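Local coordinates for lipolytic protein G-D-S-L family (Veillonella parvula DSM 2008, PDB 4RW0) that probably hydrolyses ester bonds of lipids or other acylated substrates, as do relatives in the GDSL branch of the SGNH hydrolases, at residues G50-I55 against Y89-K94; V60-D65 against S100-V105; V105-E110 against E129-Y134; T111-D116 against L122-V127; E151-Q154 against V159-G162. All coordinates share one frame; numbering follows the deposited sequence. Where two conformers were deposited one is given.

How the interactions relate
The five contacts are spread over one alpha/beta domain built on a parallel five-stranded sheet. Interactions 1 and 3 touch, their centres about 13 Å apart, because helix 85-100 packs between helices 48-59 and 120-138. The segments of interactions 2 and 3 overlap at Val-105, which touches neither partner. The catalytic centre of this family usually lies at the C-terminal strand ends, away from interaction 2, whose Asp-65 side chain is about 14 Å from a bound sodium ion. Interaction 4 is nested within interaction 3 along the chain, and its Val-124 packs on Glu-110 O. Interaction 5 adjoins interaction 4, centres about 13 Å apart, and lies about 35 Å from interaction 2, centre to centre.

Interaction 1 (G50-I55 against Y89-K94); sequences GMIYNI and YKTLVK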
# COMPACT_ATOMS: atom_id res chain seq x y z
N GLY A 50 -9.75 5.31 -9.00
CA GLY A 50 -9.17 6.64 -8.73
C GLY A 50 -7.65 6.67 -8.63
O GLY A 50 -6.94 7.58 -9.12
N MSE A 51 -7.08 5.63 -8.06
CA MSE A 51 -5.60 5.51 -8.01
C MSE A 51 -5.00 5.39 -9.41
O MSE A 51 -3.96 5.89 -9.67
CB MSE A 51 -5.16 4.30 -7.16
CG MSE A 51 -3.63 4.17 -7.08
SE MSE A 51 -3.00 2.69 -5.87
CE MSE A 51 -3.47 1.20 -7.06
N ILE A 52 -5.60 4.60 -10.28
CA ILE A 52 -5.20 4.55 -11.70
C ILE A 52 -5.13 5.91 -12.30
O ILE A 52 -4.13 6.28 -12.97
CB ILE A 52 -6.10 3.59 -12.52
CG1 ILE A 52 -5.83 2.17 -12.05
CG2 ILE A 52 -5.82 3.69 -14.03
CD1 ILE A 52 -6.77 1.12 -12.55
N TYR A 53 -6.15 6.70 -12.07
CA TYR A 53 -6.10 8.08 -12.56
C TYR A 53 -4.90 8.87 -12.02
O TYR A 53 -4.22 9.62 -12.74
CB TYR A 53 -7.40 8.85 -12.30
CG TYR A 53 -8.67 8.23 -12.87
CD1 TYR A 53 -8.67 7.43 -14.05
CD2 TYR A 53 -9.87 8.37 -12.21
CE1 TYR A 53 -9.84 6.82 -14.52
CE2 TYR A 53 -11.05 7.76 -12.65
CZ TYR A 53 -11.04 7.03 -13.85
OH TYR A 53 -12.24 6.45 -14.15
N ASN A 54 -4.62 8.71 -10.71
CA ASN A 54 -3.43 9.36 -10.14
C ASN A 54 -2.17 8.93 -10.78
O ASN A 54 -1.27 9.72 -11.02
CB ASN A 54 -3.38 9.17 -8.64
CG ASN A 54 -4.54 9.88 -7.92
OD1 ASN A 54 -5.08 10.86 -8.39
ND2 ASN A 54 -4.85 9.42 -6.75
N ILE A 55 -2.07 7.62 -11.07
CA ILE A 55 -0.88 7.10 -11.67
C ILE A 55 -0.72 7.65 -13.09
O ILE A 55 0.36 8.00 -13.51
CB ILE A 55 -0.92 5.55 -11.69
CG1 ILE A 55 -0.85 5.03 -10.29
CG2 ILE A 55 0.23 4.99 -12.42
CD1 ILE A 55 -1.15 3.54 -10.21
N TYR A 89 -9.22 -7.06 -7.39
CA TYR A 89 -8.01 -7.64 -7.93
C TYR A 89 -7.71 -7.26 -9.37
O TYR A 89 -6.58 -6.90 -9.70
CB TYR A 89 -7.99 -9.19 -7.74
CG TYR A 89 -6.88 -9.89 -8.49
CD1 TYR A 89 -5.58 -9.83 -8.06
CD2 TYR A 89 -7.15 -10.67 -9.63
CE1 TYR A 89 -4.58 -10.44 -8.74
CE2 TYR A 89 -6.15 -11.29 -10.32
CZ TYR A 89 -4.88 -11.16 -9.88
OH TYR A 89 -3.86 -11.76 -10.52
N LYS A 90 -8.72 -7.33 -10.23
CA LYS A 90 -8.53 -7.03 -11.66
C LYS A 90 -8.08 -5.60 -11.87
O LYS A 90 -7.22 -5.31 -12.73
CB LYS A 90 -9.86 -7.21 -12.44
CG LYS A 90 -10.04 -8.53 -13.19
CD LYS A 90 -9.23 -9.72 -12.65
CE LYS A 90 -9.95 -11.07 -12.81
NZ LYS A 90 -10.77 -11.18 -14.05
N THR A 91 -8.68 -4.69 -11.10
CA THR A 91 -8.38 -3.27 -11.28
C THR A 91 -6.96 -3.00 -10.75
O THR A 91 -6.22 -2.21 -11.36
CB THR A 91 -9.44 -2.46 -10.61
OG1 THR A 91 -10.73 -2.95 -11.00
CG2 THR A 91 -9.27 -1.04 -10.88
N LEU A 92 -6.56 -3.65 -9.64
CA LEU A 92 -5.17 -3.53 -9.16
C LEU A 92 -4.15 -4.03 -10.16
O LEU A 92 -3.13 -3.40 -10.41
CB LEU A 92 -5.03 -4.29 -7.85
CG LEU A 92 -5.61 -3.52 -6.63
CD1 LEU A 92 -5.63 -4.44 -5.42
CD2 LEU A 92 -4.76 -2.27 -6.32
N VAL A 93 -4.44 -5.16 -10.81
CA VAL A 93 -3.55 -5.61 -11.88
C VAL A 93 -3.35 -4.58 -13.00
O VAL A 93 -2.20 -4.35 -13.44
CB VAL A 93 -4.06 -6.96 -12.48
CG1 VAL A 93 -3.27 -7.28 -13.71
CG2 VAL A 93 -3.95 -8.07 -11.45
N LYS A 94 -4.41 -3.90 -13.39
CA LYS A 94 -4.33 -2.81 -14.36
C LYS A 94 -3.41 -1.70 -13.88
O LYS A 94 -2.51 -1.23 -14.57
CB LYS A 94 -5.71 -2.24 -14.59
CG LYS A 94 -6.42 -3.00 -15.69
CD LYS A 94 -7.95 -2.89 -15.67
CE LYS A 94 -8.52 -1.48 -15.79
NZ LYS A 94 -10.01 -1.53 -15.86
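Ile-52 and Thr-91 set their side chains at about a right angle to each other. The CD1 methyl of Ile-52 does the touching: it lies 3.7 Å from Thr-91 CG2 and 3.6 Å from Thr-91 O, and it also reaches CB of Lys-94. The threonine presents carbon rather than oxygen, for with chi1 at -48° its OG1 stays beside the backbone N and hydrogen-bonds to Tyr-87 O in the preceding turn. The two helices concerned, 48-59 and 85-100, pack side by side in the alpha/beta fold of the SGNH hydrolases; their short segments run nearly parallel, 2° apart, with axes 10.1 Å from each other. Met-51, present as selenomethionine, makes the second right-angled crossing, against Leu-92. Its chain starts out extended and bends at chi3 (74°), which swings the terminal CE to 3.8 Å from Leu-92 CD2. Leu-92 leaves its own backbone pointing away from helix 48-59, yet its CD2 branch comes back within range of that methyl. Ala-95, one turn beyond Thr-91, touches both Met-51 and Ile-52. Met-51 also packs on Phe-9 of strand 4-10, which brings the sheet into the same apolar cluster.

Interaction 2 (V60-D65 against S100-V105); sequences VTAVSD and STKGMV
Ala-62 and Lys-102 join two loops of the alpha/beta fold at the end of the sheet where strands 69-73 and 104-108 begin, opposite the C-terminal strand ends that usually carry the active site in such parallel sheets. The first loop follows helix 48-59, the second follows helix 85-100. Ala-62 turns its methyl toward the lysine chain, CB lying 4.5 Å from Lys-102 CD, at the limit of contact. Its carbonyl is tied in more firmly: a water donates to Ala-62 O at 2.8 Å and accepts from Lys-102 NZ at 2.9 Å. The lysine reaches that water by a single bend at chi2 (-76°), after which the chain runs extended to NZ, while also resting on Trp-58 and Ala-59. At Val-63 the backbone oxygen turns to NH2 of Arg-68. The loop then reaches Asp-65, whose OD1 accepts a bond from Thr-67 N; it is the backbone of Asp-65 that meets the second segment, through a water. This second water accepts a hydrogen bond from Asp-65 N at 2.8 Å. It donates in turn to Lys-102 O at 3.1 Å, and the same oxygen accepts a hydrogen bond from Arg-68 NH1.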
# COMPACT_ATOMS: atom_id res chain seq x y z
N VAL A 60 2.33 10.65 -17.20
CA VAL A 60 2.49 11.54 -18.38
C VAL A 60 3.46 12.64 -18.19
O VAL A 60 3.87 13.20 -19.17
CB VAL A 60 1.17 12.17 -18.86
CG1 VAL A 60 0.31 11.07 -19.41
CG2 VAL A 60 0.45 13.02 -17.77
N THR A 61 3.87 12.93 -16.93
CA THR A 61 4.91 13.89 -16.64
C THR A 61 6.21 13.32 -16.21
O THR A 61 7.15 14.07 -15.96
CB THR A 61 4.54 14.80 -15.42
OG1 THR A 61 4.46 14.02 -14.18
CG2 THR A 61 3.19 15.35 -15.62
N ALA A 62 6.29 12.02 -16.04
CA ALA A 62 7.47 11.41 -15.39
C ALA A 62 8.69 11.33 -16.26
O ALA A 62 8.60 10.94 -17.39
CB ALA A 62 7.14 10.01 -14.92
N VAL A 63 9.83 11.70 -15.73
CA VAL A 63 11.12 11.50 -16.42
C VAL A 63 11.49 10.02 -16.42
O VAL A 63 11.04 9.24 -15.57
CB VAL A 63 12.22 12.31 -15.78
CG1 VAL A 63 11.85 13.78 -15.73
CG2 VAL A 63 12.51 11.79 -14.36
N SER A 64 12.31 9.61 -17.38
CA SER A 64 12.84 8.21 -17.39
C SER A 64 13.75 8.05 -16.21
O SER A 64 14.58 8.91 -15.96
CB SER A 64 13.76 7.92 -18.59
OG SER A 64 13.02 8.16 -19.72
N ASP A 65 13.68 6.91 -15.56
CA ASP A 65 14.51 6.70 -14.38
C ASP A 65 14.61 5.23 -14.19
O ASP A 65 13.65 4.60 -13.74
CB ASP A 65 13.89 7.38 -13.16
CG ASP A 65 14.78 7.25 -11.89
OD1 ASP A 65 15.75 6.43 -11.95
OD2 ASP A 65 14.46 7.95 -10.86
N SER A 100 4.20 -0.37 -14.13
CA SER A 100 5.39 -1.09 -14.62
C SER A 100 6.08 -0.49 -15.82
O SER A 100 7.27 -0.73 -16.02
CB SER A 100 5.08 -2.53 -15.02
OG SER A 100 4.83 -3.20 -13.82
N THR A 101 5.36 0.36 -16.55
CA THR A 101 5.98 1.02 -17.70
C THR A 101 6.87 2.17 -17.30
O THR A 101 7.62 2.66 -18.15
CB THR A 101 4.91 1.54 -18.66
OG1 THR A 101 4.14 2.55 -18.00
CG2 THR A 101 3.98 0.41 -19.13
N LYS A 102 6.80 2.63 -16.02
CA LYS A 102 7.62 3.77 -15.58
C LYS A 102 8.57 3.48 -14.43
O LYS A 102 9.36 4.33 -14.03
CB LYS A 102 6.71 4.95 -15.14
CG LYS A 102 5.77 5.41 -16.25
CD LYS A 102 6.56 6.23 -17.24
CE LYS A 102 5.66 6.58 -18.41
NZ LYS A 102 6.51 7.34 -19.35
N GLY A 103 8.47 2.28 -13.90
CA GLY A 103 9.36 1.88 -12.83
C GLY A 103 9.09 0.43 -12.40
O GLY A 103 8.24 -0.26 -12.93
N MSE A 104 9.84 -0.01 -11.42
CA MSE A 104 9.69 -1.36 -10.81
C MSE A 104 8.71 -1.24 -9.67
O MSE A 104 8.90 -0.43 -8.74
CB MSE A 104 11.09 -1.75 -10.32
CG MSE A 104 12.08 -2.02 -11.49
SE MSE A 104 13.86 -2.35 -10.78
CE MSE A 104 14.48 -0.50 -10.61
N VAL A 105 7.67 -2.05 -9.71
CA VAL A 105 6.54 -1.93 -8.85
C VAL A 105 6.78 -2.73 -7.57
O VAL A 105 7.42 -3.78 -7.58
CB VAL A 105 5.29 -2.47 -9.54
CG1 VAL A 105 4.14 -2.60 -8.61
CG2 VAL A 105 4.87 -1.54 -10.69
O HOH W 1 9.08 8.53 -18.70
O HOH W 2 11.42 5.29 -16.14

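Interaction 3 (V105-E110 against E129-Y134); sequences VIIGLE and EQLKAY
Leu-109 and Ile-107 pack on Leu-131 and Lys-132 in an apolar contact of strand 104-108 and the residues following it with helix 120-138, within the beta-alpha-beta crossover that strand and helix form with strand 141-143. No hydrogen bond crosses the interface; it is held by methyl groups and methylenes. Leu-109 spreads its two branches over neighbouring residues of the helix. Leu-109 CD2 lies 3.8 Å from Leu-131 CB and 3.9 Å from Leu-131 CD1, and the two leucine chains lie alongside one another, pointing opposite ways. Leu-109 CD1 goes instead to the lysine, 3.9 Å from Lys-132 CG and 4.0 Å from Lys-132 CE, where the side chains cross at about a right angle. The lysine chain bends at chi3 (-126°), and Lys-132 NZ forms a salt bridge with Glu-129 OE1 at 3.3 Å, one turn back along the helix; the methylenes thus meet the leucine while the charge is paired beyond it. Ile-107 joins from the strand, its CG2 4.2 Å from Leu-131 CD1. Replacing Leu-109 by an alanine would remove both branches and would probably open a gap beside Leu-131, with the methylenes of Lys-132 left without their apolar support. Strand 104-108 is an inner strand: Ile-106 bonds through its backbone to Ile-70 and Leu-72, Ile-107 to Lys-141 and Ile-143. On its helix side, Ile-107 also meets Ile-96 of helix 85-100, while Leu-109 rests on Val-142 of strand 141-143.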
# COMPACT_ATOMS: atom_id res chain seq x y z
N VAL A 105 7.67 -2.05 -9.71
CA VAL A 105 6.54 -1.93 -8.85
C VAL A 105 6.78 -2.73 -7.57
O VAL A 105 7.42 -3.78 -7.58
CB VAL A 105 5.29 -2.47 -9.54
CG1 VAL A 105 4.14 -2.60 -8.61
CG2 VAL A 105 4.87 -1.54 -10.69
N ILE A 106 6.28 -2.18 -6.48
CA ILE A 106 6.18 -2.88 -5.18
C ILE A 106 4.75 -2.83 -4.75
O ILE A 106 4.13 -1.76 -4.74
CB ILE A 106 7.08 -2.21 -4.13
CG1 ILE A 106 8.51 -2.19 -4.61
CG2 ILE A 106 6.92 -2.94 -2.81
CD1 ILE A 106 9.39 -1.21 -3.88
N ILE A 107 4.21 -3.99 -4.40
CA ILE A 107 2.84 -4.11 -4.03
C ILE A 107 2.66 -4.20 -2.50
O ILE A 107 3.37 -4.96 -1.85
CB ILE A 107 2.24 -5.42 -4.65
CG1 ILE A 107 2.28 -5.36 -6.16
CG2 ILE A 107 0.80 -5.60 -4.25
CD1 ILE A 107 1.93 -6.68 -6.82
N GLY A 108 1.72 -3.43 -1.95
CA GLY A 108 1.38 -3.53 -0.53
C GLY A 108 0.10 -4.27 -0.38
O GLY A 108 -0.82 -4.08 -1.18
N LEU A 109 0.02 -5.18 0.58
CA LEU A 109 -1.23 -5.90 0.85
C LEU A 109 -1.93 -5.12 1.94
O LEU A 109 -1.43 -5.04 3.05
CB LEU A 109 -0.95 -7.32 1.32
CG LEU A 109 -0.01 -8.10 0.41
CD1 LEU A 109 0.28 -9.51 0.96
CD2 LEU A 109 -0.58 -8.20 -0.99
N GLU A 110 -3.13 -4.64 1.64
CA GLU A 110 -3.81 -3.78 2.54
C GLU A 110 -4.28 -4.56 3.80
O GLU A 110 -4.48 -5.76 3.76
CB GLU A 110 -4.96 -3.06 1.85
CG GLU A 110 -5.18 -1.66 2.48
CD GLU A 110 -5.81 -0.60 1.53
OE1 GLU A 110 -6.43 -0.99 0.52
OE2 GLU A 110 -5.67 0.62 1.84
N GLU A 129 -4.48 -12.82 -1.29
CA GLU A 129 -3.98 -14.12 -1.84
C GLU A 129 -3.71 -14.08 -3.34
O GLU A 129 -2.66 -14.55 -3.81
CB GLU A 129 -4.97 -15.29 -1.54
CG GLU A 129 -4.96 -15.71 -0.07
CD GLU A 129 -3.54 -15.91 0.51
OE1 GLU A 129 -3.21 -15.17 1.49
OE2 GLU A 129 -2.75 -16.76 -0.02
N GLN A 130 -4.60 -13.47 -4.08
CA GLN A 130 -4.38 -13.36 -5.52
C GLN A 130 -3.24 -12.45 -5.87
O GLN A 130 -2.51 -12.70 -6.83
CB GLN A 130 -5.66 -12.94 -6.21
CG GLN A 130 -6.78 -13.96 -6.12
CD GLN A 130 -8.08 -13.45 -6.70
OE1 GLN A 130 -8.25 -13.37 -7.91
NE2 GLN A 130 -9.01 -13.09 -5.84
N LEU A 131 -3.02 -11.40 -5.07
CA LEU A 131 -1.89 -10.51 -5.32
C LEU A 131 -0.60 -11.23 -5.07
O LEU A 131 0.40 -11.08 -5.80
CB LEU A 131 -1.97 -9.24 -4.40
CG LEU A 131 -3.03 -8.21 -4.77
CD1 LEU A 131 -3.12 -7.09 -3.70
CD2 LEU A 131 -2.70 -7.61 -6.15
N LYS A 132 -0.54 -11.99 -3.98
CA LYS A 132 0.71 -12.73 -3.71
C LYS A 132 1.02 -13.70 -4.88
O LYS A 132 2.18 -13.86 -5.25
CB LYS A 132 0.66 -13.55 -2.43
CG LYS A 132 0.53 -12.75 -1.19
CD LYS A 132 0.60 -13.65 0.03
CE LYS A 132 -0.58 -13.44 0.93
NZ LYS A 132 -0.26 -13.97 2.28
N ALA A 133 -0.01 -14.30 -5.42
CA ALA A 133 0.17 -15.26 -6.55
C ALA A 133 0.64 -14.54 -7.80
O ALA A 133 1.61 -14.96 -8.44
CB ALA A 133 -1.13 -15.99 -6.81
N TYR A 134 0.03 -13.40 -8.10
CA TYR A 134 0.50 -12.57 -9.23
C TYR A 134 1.95 -12.13 -9.06
O TYR A 134 2.73 -12.15 -10.01
CB TYR A 134 -0.49 -11.37 -9.40
CG TYR A 134 -0.18 -10.45 -10.57
CD1 TYR A 134 0.76 -9.45 -10.46
CD2 TYR A 134 -0.82 -10.62 -11.79
CE1 TYR A 134 1.05 -8.63 -11.54
CE2 TYR A 134 -0.50 -9.85 -12.88
CZ TYR A 134 0.41 -8.84 -12.76
OH TYR A 134 0.67 -8.06 -13.85

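Interaction 4 (T111-D116 against L122-V127); sequences TQIDSD and LVVREV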
# COMPACT_ATOMS: atom_id res chain seq x y z
N THR A 111 -4.45 -3.82 4.86
CA THR A 111 -4.73 -4.31 6.18
C THR A 111 -6.19 -4.64 6.39
O THR A 111 -7.06 -4.37 5.57
CB THR A 111 -4.25 -3.24 7.19
OG1 THR A 111 -4.68 -1.94 6.77
CG2 THR A 111 -2.74 -3.22 7.23
N GLN A 112 -6.47 -5.29 7.50
CA GLN A 112 -7.79 -5.85 7.72
C GLN A 112 -8.91 -4.86 7.92
O GLN A 112 -8.71 -3.74 8.37
CB GLN A 112 -7.73 -6.80 8.93
CG GLN A 112 -7.73 -6.08 10.28
CD GLN A 112 -7.01 -6.91 11.35
OE1 GLN A 112 -5.84 -7.27 11.20
NE2 GLN A 112 -7.69 -7.15 12.46
N ILE A 113 -10.11 -5.29 7.60
CA ILE A 113 -11.32 -4.55 7.91
C ILE A 113 -11.80 -5.07 9.28
O ILE A 113 -12.49 -6.12 9.38
CB ILE A 113 -12.37 -4.68 6.76
CG1 ILE A 113 -11.77 -4.04 5.48
CG2 ILE A 113 -13.66 -3.94 7.16
CD1 ILE A 113 -12.71 -3.88 4.36
N ASP A 114 -11.39 -4.35 10.32
CA ASP A 114 -11.50 -4.78 11.72
C ASP A 114 -12.92 -4.74 12.25
O ASP A 114 -13.23 -5.32 13.25
CB ASP A 114 -10.61 -3.91 12.65
CG ASP A 114 -10.27 -4.63 13.99
OD1 ASP A 114 -9.95 -5.85 13.91
OD2 ASP A 114 -10.30 -3.99 15.08
N SER A 115 -13.80 -4.02 11.59
CA SER A 115 -15.20 -4.00 11.97
C SER A 115 -16.00 -5.20 11.46
O SER A 115 -17.16 -5.26 11.77
CB SER A 115 -15.87 -2.76 11.32
OG SER A 115 -15.59 -2.82 9.93
N ASP A 116 -15.44 -6.03 10.58
CA ASP A 116 -16.21 -7.11 9.95
C ASP A 116 -15.30 -8.28 9.57
O ASP A 116 -15.10 -8.61 8.38
CB ASP A 116 -16.96 -6.56 8.72
CG ASP A 116 -18.08 -7.50 8.23
OD1 ASP A 116 -18.52 -8.39 8.98
OD2 ASP A 116 -18.49 -7.35 7.07
N LEU A 122 -13.04 -10.94 4.62
CA LEU A 122 -12.76 -12.10 3.77
C LEU A 122 -12.48 -11.68 2.31
O LEU A 122 -11.66 -12.31 1.62
CB LEU A 122 -13.91 -13.12 3.81
CG LEU A 122 -14.37 -13.60 5.20
CD1 LEU A 122 -15.55 -14.58 5.07
CD2 LEU A 122 -13.23 -14.28 5.92
N VAL A 123 -13.11 -10.60 1.87
CA VAL A 123 -12.84 -10.07 0.51
C VAL A 123 -11.38 -9.57 0.43
O VAL A 123 -10.61 -9.90 -0.50
CB VAL A 123 -13.79 -8.94 0.17
CG1 VAL A 123 -13.56 -8.48 -1.26
CG2 VAL A 123 -15.25 -9.35 0.36
N VAL A 124 -10.95 -8.88 1.50
CA VAL A 124 -9.57 -8.37 1.61
C VAL A 124 -8.59 -9.53 1.51
O VAL A 124 -7.59 -9.51 0.79
CB VAL A 124 -9.33 -7.59 2.97
CG1 VAL A 124 -7.87 -7.28 3.17
CG2 VAL A 124 -10.07 -6.30 2.99
N ARG A 125 -8.89 -10.58 2.25
CA ARG A 125 -8.03 -11.73 2.24
C ARG A 125 -7.94 -12.38 0.89
O ARG A 125 -6.85 -12.82 0.53
CB ARG A 125 -8.45 -12.76 3.31
CG ARG A 125 -8.12 -12.22 4.71
CD ARG A 125 -8.75 -12.96 5.86
NE ARG A 125 -8.48 -14.37 5.75
CZ ARG A 125 -9.17 -15.32 6.39
NH1 ARG A 125 -10.19 -15.03 7.24
NH2 ARG A 125 -8.85 -16.59 6.16
N GLU A 126 -9.06 -12.47 0.19
CA GLU A 126 -9.10 -13.07 -1.18
C GLU A 126 -8.29 -12.24 -2.14
O GLU A 126 -7.51 -12.77 -2.91
CB GLU A 126 -10.55 -13.14 -1.72
CG GLU A 126 -11.48 -14.17 -1.08
CD GLU A 126 -12.99 -13.98 -1.38
OE1 GLU A 126 -13.39 -13.21 -2.28
OE2 GLU A 126 -13.80 -14.62 -0.67
N VAL A 127 -8.43 -10.90 -2.08
CA VAL A 127 -7.60 -10.01 -2.92
C VAL A 127 -6.16 -10.27 -2.61
O VAL A 127 -5.36 -10.46 -3.53
CB VAL A 127 -7.96 -8.50 -2.67
CG1 VAL A 127 -6.97 -7.56 -3.29
CG2 VAL A 127 -9.34 -8.21 -3.18
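Val-124 packs both of its methyl groups against the segment 111-116, and this one valine carries the close part of the contact. Val-124 CG2 fits against the middle and end of the Ile-113 chain, 3.8 Å from both Ile-113 CG1 and Ile-113 CD1, the two side chains crossing obliquely. Val-124 CG1 turns to the backbone instead and lies 3.9 Å from Thr-111 O. This division follows from chi1 of 170°, which sets CG1 anti to the backbone N and CG2 beside it. Ile-79 of helix 76-80 touches both Ile-113 and Val-124, extending the apolar patch. Toward helix segment 122-127 the contact is looser from Asp-114 onward, where a type I beta turn is closed by Asp-116 N to Ile-113 O at 3.2 Å, though Ser-115 OG hydrogen-bonds to Glu-163 OE2 and Asp-114 pairs with Glu-163 through the backbone. The buried Gln-112 reaches from the packed part to this partly exposed turn, NE2 bonding Asp-114 OD1 at 3.0 Å. That bond meets the oxygen from above the carboxylate plane, 42° out of it. Polar bonds also fasten the segment to the start of helix 120-138: Ile-113 N to Asp-121 OD1, and Asp-116 OD2 to Leu-120 N. The chemistry is thus divided, van der Waals packing of Val-124 on Ile-113 and on the backbone at Thr-111 making up the buried part, while hydrogen bonds near the helix start are likely to hold the loop in place.

Interaction 5 (E151-Q154 against V159-G162); sequences EADQ and VFAG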
# COMPACT_ATOMS: atom_id res chain seq x y z
N GLU A 151 -1.49 -9.91 13.33
CA GLU A 151 -0.76 -10.59 14.45
C GLU A 151 -0.60 -9.71 15.67
O GLU A 151 -0.81 -10.15 16.81
CB GLU A 151 0.58 -11.10 13.97
CG GLU A 151 0.38 -12.26 13.00
CD GLU A 151 1.66 -12.86 12.46
OE1 GLU A 151 2.77 -12.33 12.67
OE2 GLU A 151 1.54 -13.90 11.77
N ALA A 152 -0.32 -8.44 15.44
CA ALA A 152 -0.13 -7.54 16.54
C ALA A 152 -1.43 -7.33 17.25
O ALA A 152 -1.52 -7.32 18.53
CB ALA A 152 0.41 -6.20 16.02
N ASP A 153 -2.49 -7.07 16.48
CA ASP A 153 -3.79 -6.83 17.12
C ASP A 153 -4.31 -8.11 17.86
O ASP A 153 -4.92 -8.03 18.96
CB ASP A 153 -4.81 -6.39 16.08
CG ASP A 153 -6.16 -6.27 16.61
OD1 ASP A 153 -6.51 -5.19 17.20
OD2 ASP A 153 -6.90 -7.27 16.33
N GLN A 154 -4.03 -9.25 17.28
CA GLN A 154 -4.52 -10.51 17.82
C GLN A 154 -3.94 -10.78 19.18
O GLN A 154 -4.61 -11.30 20.00
CB GLN A 154 -4.13 -11.61 16.89
CG GLN A 154 -4.38 -13.00 17.41
CD GLN A 154 -4.16 -14.04 16.31
OE1 GLN A 154 -3.01 -14.30 15.86
NE2 GLN A 154 -5.25 -14.57 15.83
N VAL A 159 -3.34 -1.33 17.81
CA VAL A 159 -2.81 -0.82 16.52
C VAL A 159 -3.83 -0.10 15.59
O VAL A 159 -3.42 0.58 14.67
CB VAL A 159 -2.10 -1.91 15.73
CG1 VAL A 159 -0.82 -2.37 16.44
CG2 VAL A 159 -3.00 -3.08 15.48
N PHE A 160 -5.13 -0.28 15.80
CA PHE A 160 -6.21 0.34 15.00
C PHE A 160 -6.92 1.44 15.75
O PHE A 160 -7.26 1.31 16.93
CB PHE A 160 -7.20 -0.71 14.46
CG PHE A 160 -6.59 -1.63 13.42
CD1 PHE A 160 -6.36 -1.17 12.13
CD2 PHE A 160 -6.32 -2.93 13.71
CE1 PHE A 160 -5.79 -2.00 11.14
CE2 PHE A 160 -5.77 -3.77 12.74
CZ PHE A 160 -5.49 -3.31 11.47
N ALA A 161 -7.11 2.59 15.08
CA ALA A 161 -7.91 3.70 15.63
C ALA A 161 -9.43 3.66 15.35
O ALA A 161 -10.19 4.48 15.86
CB ALA A 161 -7.37 5.03 15.17
N GLY A 162 -9.83 2.75 14.49
CA GLY A 162 -11.17 2.60 14.00
C GLY A 162 -11.30 1.32 13.17
O GLY A 162 -10.43 0.43 13.18
O HOH W 3 -5.88 -2.61 17.61
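Val-159 sets its two methyl groups against consecutive residues of the helix end, Ala-152 and Asp-153. Val-159 CG1 lies 4.0 Å from Ala-152 CB, and Val-159 CG2 is 3.8 Å from Asp-153 CB. Phe-160 meets the aspartate differently: Asp-153 OD1 approaches the ring at its edge, near the ring plane, 4.2 Å from Phe-160 CD2. A water links the same oxygen to the loop, donating to Asp-153 OD1 at 2.7 Å and accepting from Val-159 N at 2.9 Å. Asp-153 can serve both because its CG stands anti to the backbone N (chi1 174°), which carries the carboxylate out toward the loop. Farther out, Val-159 hydrogen-bonds through its backbone to Asn-167, Leu-173 of helix 168-182 touches Ala-152 and Val-159, and Gln-112 packs against Asp-153 and Phe-160. The loop after helix 145-154 is thus folded back on that helix; in SGNH hydrolases the chain before the final helix usually bears the catalytic histidine. A carboxylate oxygen near the rim of a ring may be weakly favourable, though at this distance the effect is probably small. Asp-114 brings a like charge close to Asp-153, which would probably raise the pKa of one of them, and the water, hydrogen-bonded to carboxylate and N-H, links helix end and loop.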